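Local coordinates for protein L-glyceraldehyde 3-phosphate reductase (Clostridium beijerinckii, PDB 6HG6) that probably reduces aldehydes such as furfural with NADPH, as a TIM-barrel aldo-keto reductase of the shaker potassium channel beta subunit family, at residues A[7-12]-A[51-56]; A[265-270]-A[323-328]; A[92-97]-A[125-130]. All blocks are in the same frame, centred on the assembly; numbering follows the deposited sequence. Where two conformers were deposited one is given.

Interaction 1 (A[7-12]-A[51-56])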
loop_
_atom_site.group_PDB
_atom_site.type_symbol
_atom_site.label_atom_id
_atom_site.label_comp_id
_atom_site.label_asym_id
_atom_site.label_seq_id
_atom_site.Cartn_x
_atom_site.Cartn_y
_atom_site.Cartn_z
ATOM N N LYS A 7 18.907 5.520 15.223
ATOM C CA LYS A 7 18.550 6.799 15.877
ATOM C C LYS A 7 18.250 7.869 14.813
ATOM O O LYS A 7 17.558 8.825 15.131
ATOM C CB LYS A 7 19.686 7.260 16.791
ATOM C CG LYS A 7 19.877 6.474 18.090
ATOM C CD LYS A 7 18.590 6.120 18.867
ATOM C CE LYS A 7 18.677 6.236 20.380
ATOM N NZ LYS A 7 20.030 5.924 20.906
ATOM N N ASN A 8 18.698 7.695 13.575
ATOM C CA ASN A 8 18.485 8.679 12.479
ATOM C C ASN A 8 17.229 8.354 11.669
ATOM O O ASN A 8 16.987 9.021 10.673
ATOM C CB ASN A 8 19.693 8.693 11.536
ATOM C CG ASN A 8 20.965 9.143 12.216
ATOM O OD1 ASN A 8 20.955 10.017 13.088
ATOM N ND2 ASN A 8 22.086 8.584 11.791
ATOM N N ARG A 9 16.406 7.395 12.078
ATOM C CA ARG A 9 15.316 6.896 11.204
ATOM C C ARG A 9 14.254 7.951 10.900
ATOM O O ARG A 9 13.609 7.791 9.889
ATOM C CB ARG A 9 14.704 5.630 11.787
ATOM C CG ARG A 9 13.976 5.865 13.094
ATOM C CD ARG A 9 13.531 4.557 13.673
ATOM N NE ARG A 9 12.896 4.678 14.970
ATOM C CZ ARG A 9 13.532 4.784 16.120
ATOM N NH1 ARG A 9 14.848 4.885 16.192
ATOM N NH2 ARG A 9 12.830 4.866 17.223
ATOM N N TYR A 10 14.126 9.046 11.660
ATOM C CA TYR A 10 13.104 10.067 11.341
ATOM C C TYR A 10 13.749 11.300 10.706
ATOM O O TYR A 10 13.053 12.270 10.497
ATOM C CB TYR A 10 12.297 10.414 12.596
ATOM C CG TYR A 10 11.592 9.232 13.199
ATOM C CD1 TYR A 10 10.707 8.515 12.429
ATOM C CD2 TYR A 10 11.812 8.803 14.504
ATOM C CE1 TYR A 10 10.044 7.401 12.902
ATOM C CE2 TYR A 10 11.168 7.675 14.993
ATOM C CZ TYR A 10 10.283 6.968 14.196
ATOM O OH TYR A 10 9.576 5.873 14.578
ATOM N N ASN A 11 15.021 11.253 10.355
ATOM C CA ASN A 11 15.735 12.457 9.857
ATOM C C ASN A 11 15.402 12.818 8.408
ATOM O O ASN A 11 15.508 14.021 8.095
ATOM C CB ASN A 11 17.231 12.283 10.048
ATOM C CG ASN A 11 17.558 12.375 11.521
ATOM O OD1 ASN A 11 18.708 12.218 11.933
ATOM N ND2 ASN A 11 16.555 12.703 12.303
ATOM N N GLU A 12 15.002 11.875 7.559
ATOM C CA GLU A 12 14.876 12.159 6.103
ATOM C C GLU A 12 13.480 11.884 5.573
ATOM O O GLU A 12 13.009 12.645 4.725
ATOM C CB GLU A 12 15.839 11.270 5.315
ATOM C CG GLU A 12 17.301 11.591 5.577
ATOM C CD GLU A 12 17.758 12.886 4.939
ATOM O OE1 GLU A 12 18.660 13.512 5.515
ATOM O OE2 GLU A 12 17.244 13.244 3.833
ATOM N N THR A 51 15.566 -2.648 7.534
ATOM C CA THR A 51 16.014 -1.611 6.578
ATOM C C THR A 51 14.891 -0.588 6.389
ATOM O O THR A 51 15.173 0.602 6.457
ATOM C CB THR A 51 16.448 -2.215 5.240
ATOM O OG1 THR A 51 17.487 -3.143 5.547
ATOM C CG2 THR A 51 16.926 -1.153 4.287
ATOM N N ALA A 52 13.651 -1.034 6.228
ATOM C CA ALA A 52 12.499 -0.152 6.005
ATOM C C ALA A 52 12.376 0.819 7.193
ATOM O O ALA A 52 12.378 2.047 7.000
ATOM C CB ALA A 52 11.253 -0.961 5.846
ATOM N N PHE A 53 12.311 0.273 8.400
ATOM C CA PHE A 53 12.105 1.089 9.620
ATOM C C PHE A 53 13.304 2.005 9.842
ATOM O O PHE A 53 13.104 3.162 10.243
ATOM C CB PHE A 53 11.810 0.193 10.820
ATOM C CG PHE A 53 11.370 0.929 12.063
ATOM C CD1 PHE A 53 10.276 1.765 12.011
ATOM C CD2 PHE A 53 12.004 0.725 13.273
ATOM C CE1 PHE A 53 9.870 2.489 13.138
ATOM C CE2 PHE A 53 11.604 1.423 14.405
ATOM C CZ PHE A 53 10.534 2.298 14.334
ATOM N N ASP A 54 14.532 1.534 9.608
ATOM C CA ASP A 54 15.739 2.355 9.831
ATOM C C ASP A 54 15.725 3.584 8.920
ATOM O O ASP A 54 16.447 4.518 9.234
ATOM C CB ASP A 54 17.020 1.553 9.609
ATOM C CG ASP A 54 17.403 0.643 10.760
ATOM O OD1 ASP A 54 16.754 0.691 11.797
ATOM O OD2 ASP A 54 18.449 -0.036 10.612
ATOM N N ASN A 55 15.002 3.517 7.790
ATOM C CA ASN A 55 14.906 4.604 6.772
ATOM C C ASN A 55 13.595 5.378 6.929
ATOM O O ASN A 55 13.242 6.152 6.021
ATOM C CB ASN A 55 15.076 4.016 5.376
ATOM C CG ASN A 55 16.524 3.662 5.160
ATOM O OD1 ASN A 55 16.930 2.511 5.344
ATOM N ND2 ASN A 55 17.340 4.657 4.932
ATOM N N GLY A 56 12.894 5.176 8.046
ATOM C CA GLY A 56 11.693 5.954 8.406
ATOM C C GLY A 56 10.417 5.422 7.848
ATOM O O GLY A 56 9.387 6.069 8.064
#
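Arg9 lays its aliphatic chain against Phe53 and the end of helix 42-54, its CB lying 3.3 Å from both Phe53 O and Asp54 O, carbonyls of the last helical turn. Its CD stands over one face of the Phe53 ring, displaced toward the rim, 4.0 Å from the centroid and 20° off the ring normal, which meets the geometry of a CH-pi contact. Chi1 of 66° sets Arg9 CG between the backbone N and the carbonyl carbon, and from there the chain runs extended to NE, which lies 3.4 Å from Phe53 CZ. The guanidinium plane is turned 43° from the ring, so this is no parallel stack. Arg9 NH1 bonds to Ser6 O, and Arg9 NH2 forms a salt bridge with Glu91.

The helix ends in a Schellman motif with Gly56, of positive phi, as the C-prime residue: Gly56 N bonds to Phe53 O at 3.0 Å, and the next residue's N bonds to Ala52 O. Gly56 CA comes within 3.0 Å of Arg9 O. From the same end, Asp54 O receives a CA-H...O contact from Arg9 CA at 3.3 Å. Tyr10, whose OH is hydrogen-bonded to Glu91, brings that oxygen to 3.7 Å from Phe53 CE1.

Interaction 2 (A[265-270]-A[323-328])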
loop_
_atom_site.group_PDB
_atom_site.type_symbol
_atom_site.label_atom_id
_atom_site.label_comp_id
_atom_site.label_asym_id
_atom_site.label_seq_id
_atom_site.Cartn_x
_atom_site.Cartn_y
_atom_site.Cartn_z
ATOM N N ARG A 265 11.766 2.985 -22.822
ATOM C CA ARG A 265 13.030 3.643 -23.206
ATOM C C ARG A 265 12.873 5.178 -23.033
ATOM O O ARG A 265 13.893 5.812 -22.619
ATOM C CB ARG A 265 13.415 3.302 -24.651
ATOM C CG ARG A 265 14.739 3.915 -25.080
ATOM C CD ARG A 265 14.999 3.708 -26.555
ATOM N NE ARG A 265 14.135 4.538 -27.399
ATOM C CZ ARG A 265 14.340 5.837 -27.664
ATOM N NH1 ARG A 265 15.374 6.475 -27.123
ATOM N NH2 ARG A 265 13.490 6.504 -28.441
ATOM N N ARG A 266 11.758 5.722 -23.562
ATOM C CA ARG A 266 11.494 7.188 -23.544
ATOM C C ARG A 266 11.232 7.670 -22.108
ATOM O O ARG A 266 11.651 8.780 -21.793
ATOM C CB ARG A 266 10.307 7.564 -24.433
ATOM C CG ARG A 266 10.518 7.321 -25.922
ATOM C CD ARG A 266 9.201 7.563 -26.634
ATOM N NE ARG A 266 9.125 8.826 -27.346
ATOM C CZ ARG A 266 8.013 9.486 -27.702
ATOM N NH1 ARG A 266 6.808 9.058 -27.357
ATOM N NH2 ARG A 266 8.128 10.599 -28.418
ATOM N N LEU A 267 10.556 6.886 -21.268
ATOM C CA LEU A 267 10.284 7.299 -19.856
ATOM C C LEU A 267 11.619 7.329 -19.078
ATOM O O LEU A 267 11.947 8.310 -18.345
ATOM C CB LEU A 267 9.285 6.357 -19.172
ATOM C CG LEU A 267 7.854 6.451 -19.688
ATOM C CD1 LEU A 267 7.022 5.310 -19.133
ATOM C CD2 LEU A 267 7.221 7.795 -19.364
ATOM N N ASN A 268 12.469 6.308 -19.403
ATOM C CA ASN A 268 13.769 6.180 -18.708
ATOM C C ASN A 268 14.655 7.384 -19.077
ATOM O O ASN A 268 15.476 7.784 -18.235
ATOM C CB ASN A 268 14.460 4.869 -19.066
ATOM C CG ASN A 268 15.758 4.699 -18.318
ATOM O OD1 ASN A 268 15.759 4.640 -17.097
ATOM N ND2 ASN A 268 16.847 4.610 -19.056
ATOM N N ASN A 269 14.501 7.922 -20.297
ATOM C CA ASN A 269 15.265 9.132 -20.718
ATOM C C ASN A 269 14.809 10.331 -19.873
ATOM O O ASN A 269 15.700 11.192 -19.501
ATOM C CB ASN A 269 15.168 9.378 -22.227
ATOM C CG ASN A 269 16.039 8.416 -23.011
ATOM O OD1 ASN A 269 17.204 7.890 -22.332
ATOM N ND2 ASN A 269 15.541 8.263 -24.516
ATOM N N ILE A 270 13.502 10.440 -19.610
ATOM C CA ILE A 270 12.978 11.538 -18.749
ATOM C C ILE A 270 13.559 11.371 -17.327
ATOM O O ILE A 270 14.011 12.401 -16.695
ATOM C CB ILE A 270 11.445 11.569 -18.772
ATOM C CG1 ILE A 270 10.946 11.819 -20.196
ATOM C CG2 ILE A 270 10.920 12.595 -17.796
ATOM C CD1 ILE A 270 9.482 11.607 -20.381
ATOM N N MET A 323 3.528 16.398 -19.410
ATOM C CA MET A 323 2.821 16.202 -20.699
ATOM C C MET A 323 3.570 15.139 -21.525
ATOM O O MET A 323 2.876 14.408 -22.335
ATOM C CB MET A 323 2.721 17.507 -21.480
ATOM C CG MET A 323 3.961 17.800 -22.216
ATOM S SD MET A 323 3.904 17.589 -24.004
ATOM C CE MET A 323 2.538 16.464 -24.243
ATOM N N MET A 324 4.908 15.001 -21.325
ATOM C CA MET A 324 5.687 13.979 -22.065
ATOM C C MET A 324 5.351 12.590 -21.507
ATOM O O MET A 324 5.150 11.643 -22.285
ATOM C CB MET A 324 7.186 14.236 -21.935
ATOM C CG MET A 324 7.606 15.419 -22.780
ATOM S SD MET A 324 9.468 15.734 -22.248
ATOM C CE MET A 324 10.026 14.345 -23.579
ATOM N N ILE A 325 5.293 12.483 -20.187
ATOM C CA ILE A 325 5.003 11.187 -19.519
ATOM C C ILE A 325 3.590 10.713 -19.922
ATOM O O ILE A 325 3.304 9.481 -20.000
ATOM C CB ILE A 325 5.149 11.305 -18.000
ATOM C CG1 ILE A 325 6.624 11.424 -17.622
ATOM C CG2 ILE A 325 4.487 10.115 -17.354
ATOM C CD1 ILE A 325 6.849 11.831 -16.186
ATOM N N ASP A 326 2.649 11.662 -19.959
ATOM C CA ASP A 326 1.266 11.351 -20.400
ATOM C C ASP A 326 1.241 10.948 -21.883
ATOM O O ASP A 326 0.647 9.902 -22.226
ATOM C CB ASP A 326 0.343 12.539 -20.181
ATOM C CG ASP A 326 -0.052 12.706 -18.725
ATOM O OD1 ASP A 326 0.318 11.799 -17.849
ATOM O OD2 ASP A 326 -0.759 13.710 -18.458
ATOM N N GLU A 327 1.896 11.692 -22.749
ATOM C CA GLU A 327 1.807 11.356 -24.187
ATOM C C GLU A 327 2.447 9.967 -24.421
ATOM O O GLU A 327 1.896 9.176 -25.307
ATOM C CB GLU A 327 2.382 12.503 -25.021
ATOM C CG GLU A 327 2.050 12.371 -26.500
ATOM C CD GLU A 327 2.979 11.465 -27.283
ATOM O OE1 GLU A 327 2.696 11.250 -28.519
ATOM O OE2 GLU A 327 4.024 11.032 -26.689
ATOM N N ILE A 328 3.545 9.672 -23.674
ATOM C CA ILE A 328 4.357 8.429 -23.840
ATOM C C ILE A 328 3.585 7.230 -23.282
ATOM O O ILE A 328 3.612 6.173 -23.912
ATOM C CB ILE A 328 5.741 8.537 -23.162
ATOM C CG1 ILE A 328 6.690 9.522 -23.848
ATOM C CG2 ILE A 328 6.391 7.170 -23.062
ATOM C CD1 ILE A 328 7.933 9.832 -23.018
#
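The two helical segments run nearly antiparallel, their axes 10.1 Å apart at closest approach with an angle of 169° between N-to-C directions. Ile328 carries the largest share of the interface and divides it among three neighbours. Its CD1 meets Ile270 CD1 tip to tip at 3.5 Å, each side chain reaching toward the other. Its CG2 branch instead packs against Leu267 CG at 3.7 Å, the two side chains lying alongside one another and pointing opposite ways. In Ile328, CG1 lies anti to the carbonyl carbon and CG2 anti to the backbone N, an arrangement that sends the branches to different partners.

Ile270 CD1 also touches Met324 CB at 3.8 Å and Ile325 CG1 at 4.0 Å, so a single methyl group meets three residues of the facing helix. Leu267 CD2 extends the apolar patch to Ile325.

At the solvent-exposed margin, Arg266 bends at chi3 and passes Ile328 at a slant, its NH1 lying 3.5 Å from Ile328 CG1. The same NH1 forms a salt bridge with Glu327 OE2, also at 3.5 Å, but its hydrogen bond is weak, with an angle of 142° at the hydrogen. The guanidinium and carboxylate planes stand 77° apart, far from the coplanar, two-pronged pairing such groups can adopt.

Helix 278-286 adds to the apolar layer, with Met281 against Ile270 and Trp285 against Ile325. The contact thus packs helix 258-273 on the C-terminal helix 319-329, probably the two accessory helices added to the (beta/alpha)8 barrel of aldo-keto reductases, with a buried aliphatic seam and a charged pair at its margin.

Interaction 3 (A[92-97]-A[125-130]). With EDO (1,2-ethanediol), chain G.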
loop_
_atom_site.group_PDB
_atom_site.type_symbol
_atom_site.label_atom_id
_atom_site.label_comp_id
_atom_site.label_asym_id
_atom_site.label_seq_id
_atom_site.Cartn_x
_atom_site.Cartn_y
_atom_site.Cartn_z
ATOM N N LEU A 92 4.689 1.920 14.760
ATOM C CA LEU A 92 4.385 1.289 13.456
ATOM C C LEU A 92 2.912 1.404 13.141
ATOM O O LEU A 92 2.105 1.349 14.042
ATOM C CB LEU A 92 4.783 -0.184 13.471
ATOM C CG LEU A 92 6.254 -0.463 13.706
ATOM C CD1 LEU A 92 6.504 -1.954 13.776
ATOM C CD2 LEU A 92 7.118 0.183 12.644
ATOM N N LEU A 93 2.585 1.527 11.873
ATOM C CA LEU A 93 1.206 1.335 11.407
ATOM C C LEU A 93 1.187 0.013 10.664
ATOM O O LEU A 93 1.955 -0.180 9.669
ATOM C CB LEU A 93 0.696 2.407 10.454
ATOM C CG LEU A 93 0.589 3.796 11.001
ATOM C CD1 LEU A 93 0.004 4.706 9.920
ATOM C CD2 LEU A 93 -0.198 3.830 12.293
ATOM N N ILE A 94 0.389 -0.904 11.171
ATOM C CA ILE A 94 0.242 -2.238 10.585
ATOM C C ILE A 94 -1.171 -2.359 10.053
ATOM O O ILE A 94 -2.138 -2.062 10.773
ATOM C CB ILE A 94 0.563 -3.303 11.633
ATOM C CG1 ILE A 94 1.963 -3.098 12.216
ATOM C CG2 ILE A 94 0.360 -4.669 11.002
ATOM C CD1 ILE A 94 2.212 -3.872 13.490
ATOM N N SER A 95 -1.300 -2.767 8.813
ATOM C CA SER A 95 -2.632 -2.985 8.228
ATOM C C SER A 95 -2.846 -4.478 7.959
ATOM O O SER A 95 -1.877 -5.243 7.766
ATOM C CB SER A 95 -2.801 -2.232 6.954
ATOM O OG SER A 95 -1.836 -2.712 6.006
ATOM N N THR A 96 -4.105 -4.853 7.849
ATOM C CA THR A 96 -4.445 -6.111 7.157
ATOM C C THR A 96 -5.794 -5.886 6.461
ATOM O O THR A 96 -6.359 -4.768 6.542
ATOM C CB THR A 96 -4.398 -7.343 8.062
ATOM O OG1 THR A 96 -4.393 -8.445 7.140
ATOM C CG2 THR A 96 -5.560 -7.395 9.028
ATOM N N LYS A 97 -6.254 -6.893 5.750
ATOM C CA LYS A 97 -7.415 -6.789 4.866
ATOM C C LYS A 97 -8.096 -8.148 4.785
ATOM O O LYS A 97 -7.459 -9.171 5.028
ATOM C CB LYS A 97 -6.988 -6.375 3.444
ATOM C CG LYS A 97 -5.834 -5.388 3.369
ATOM C CD LYS A 97 -5.626 -4.860 1.943
ATOM C CE LYS A 97 -4.465 -3.910 1.802
ATOM N NZ LYS A 97 -3.192 -4.664 1.850
ATOM N N LYS A 125 -4.337 -13.230 15.273
ATOM C CA LYS A 125 -3.699 -14.411 15.901
ATOM C C LYS A 125 -2.369 -14.684 15.193
ATOM O O LYS A 125 -1.373 -14.873 15.870
ATOM C CB LYS A 125 -4.646 -15.604 15.877
ATOM C CG LYS A 125 -4.085 -16.859 16.527
ATOM C CD LYS A 125 -5.073 -17.997 16.530
ATOM C CE LYS A 125 -4.414 -19.342 16.791
ATOM N NZ LYS A 125 -4.035 -19.457 18.212
ATOM N N ARG A 126 -2.353 -14.642 13.868
ATOM C CA ARG A 126 -1.117 -14.899 13.081
ATOM C C ARG A 126 -0.062 -13.817 13.361
ATOM O O ARG A 126 1.104 -14.138 13.525
ATOM C CB ARG A 126 -1.446 -14.935 11.593
ATOM C CG ARG A 126 -2.027 -16.271 11.157
ATOM C CD ARG A 126 -2.104 -16.436 9.642
ATOM N NE ARG A 126 -2.973 -15.436 9.103
ATOM C CZ ARG A 126 -4.265 -15.615 8.793
ATOM N NH1 ARG A 126 -4.836 -16.796 8.935
ATOM N NH2 ARG A 126 -4.975 -14.583 8.383
ATOM N N MET A 127 -0.486 -12.572 13.509
ATOM C CA MET A 127 0.489 -11.466 13.726
ATOM C C MET A 127 0.804 -11.275 15.214
ATOM O O MET A 127 1.773 -10.549 15.524
ATOM C CB MET A 127 -0.001 -10.162 13.118
ATOM C CG MET A 127 -0.013 -10.252 11.593
ATOM S SD MET A 127 -0.235 -8.646 10.820
ATOM C CE MET A 127 -2.017 -8.473 10.892
ATOM N N GLY A 128 0.056 -11.910 16.115
ATOM C CA GLY A 128 0.261 -11.753 17.559
ATOM C C GLY A 128 -0.078 -10.342 18.024
ATOM O O GLY A 128 0.598 -9.861 18.932
ATOM N N LEU A 129 -1.080 -9.696 17.428
ATOM C CA LEU A 129 -1.438 -8.293 17.745
ATOM C C LEU A 129 -2.782 -8.247 18.469
ATOM O O LEU A 129 -3.651 -9.146 18.259
ATOM C CB LEU A 129 -1.573 -7.457 16.463
ATOM C CG LEU A 129 -0.290 -7.175 15.678
ATOM C CD1 LEU A 129 -0.601 -6.523 14.344
ATOM C CD2 LEU A 129 0.677 -6.372 16.510
ATOM N N GLU A 130 -2.949 -7.201 19.258
ATOM C CA GLU A 130 -4.231 -6.862 19.915
ATOM C C GLU A 130 -5.128 -6.156 18.894
ATOM O O GLU A 130 -6.346 -6.330 18.933
ATOM C CB GLU A 130 -3.960 -5.989 21.137
ATOM C CG GLU A 130 -5.105 -5.975 22.119
ATOM C CD GLU A 130 -5.402 -7.288 22.823
ATOM O OE1 GLU A 130 -4.443 -8.107 22.987
ATOM O OE2 GLU A 130 -6.608 -7.505 23.179
HETATM C C1 EDO G . 1.185 -6.233 20.723
HETATM O O1 EDO G . -0.141 -5.857 20.371
HETATM C C2 EDO G . 2.212 -5.755 19.772
HETATM O O2 EDO G . 3.298 -6.659 19.585
#
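Met127 spans Ile94 and Thr96, two outward-facing residues of strand 93-98 separated by Ser95, with its sulfur on one and its terminal methyl on the other, although no hydrogen bond links the two segments. Met127 SD lies 4.0 Å from Ile94 CG2, while Met127 CE continues to Thr96 CB at 3.9 Å. The bend at chi3 (-83°) places CE, turning the methyl toward Thr96 beyond the sulfur. Ile94 and Met127 run side by side with opposed directions, whereas Thr96 and Met127 cross obliquely.

Leu129 supplies the second support for Ile94. The two side chains approach tip to tip, with Leu129 CD1 at 3.9 Å from Ile94 CG2 and 4.0 Å from its CD1. Gly128, at phi 67°, is the C-prime residue of a Schellman motif, in which Gly128 N bonds weakly to Lys125 O and Leu129 N bonds back into the last turns. The helix ends at Met127, and Leu129, just past the turn, points back to the strand. Leu129 CD2 also touches C2 of a 1,2-ethanediol molecule, probably from the crystallisation liquor, and Glu130 N gives its O1 a weak hydrogen bond of 3.3 Å.

Strand 93-98, helix 113-127 and strand 132-137 form a beta-alpha-beta unit of the TIM barrel. Side chains alternate along the strand: Ile94 and Thr96 face the helix, while Ser95 turns away. Lys97 touches NADPH and forms a salt bridge with Asp61, an NADPH-binding residue.

Thr96 OG1 bonds to Glu74 while its CB and CG2 meet the methionine methyl. Between these segments the contact is therefore apolar packing without a hydrogen bond, the directional bonds of Ser95 and Thr96 going to Asp61 and Glu74.

Interaction 3 is the most deeply buried of the three, joining a barrel strand to the helix that follows it, and its cross-segment chemistry is wholly apolar. Interactions 1 and 2 are partly buried. Interaction 1 sets the N-terminal loop against a helix end and mixes a CH-pi contact with carbonyl contacts; interaction 2 pairs two outer helices and alone has a salt bridge between its segments. Interactions 1 and 3 touch directly, Phe53 CD1 packing on Leu92 CD2 at 3.6 Å, and both include a helix closed by a Schellman glycine. Interaction 2 stands apart, its centre about 39 Å from that of interaction 3, on the opposite side of the chain's centre.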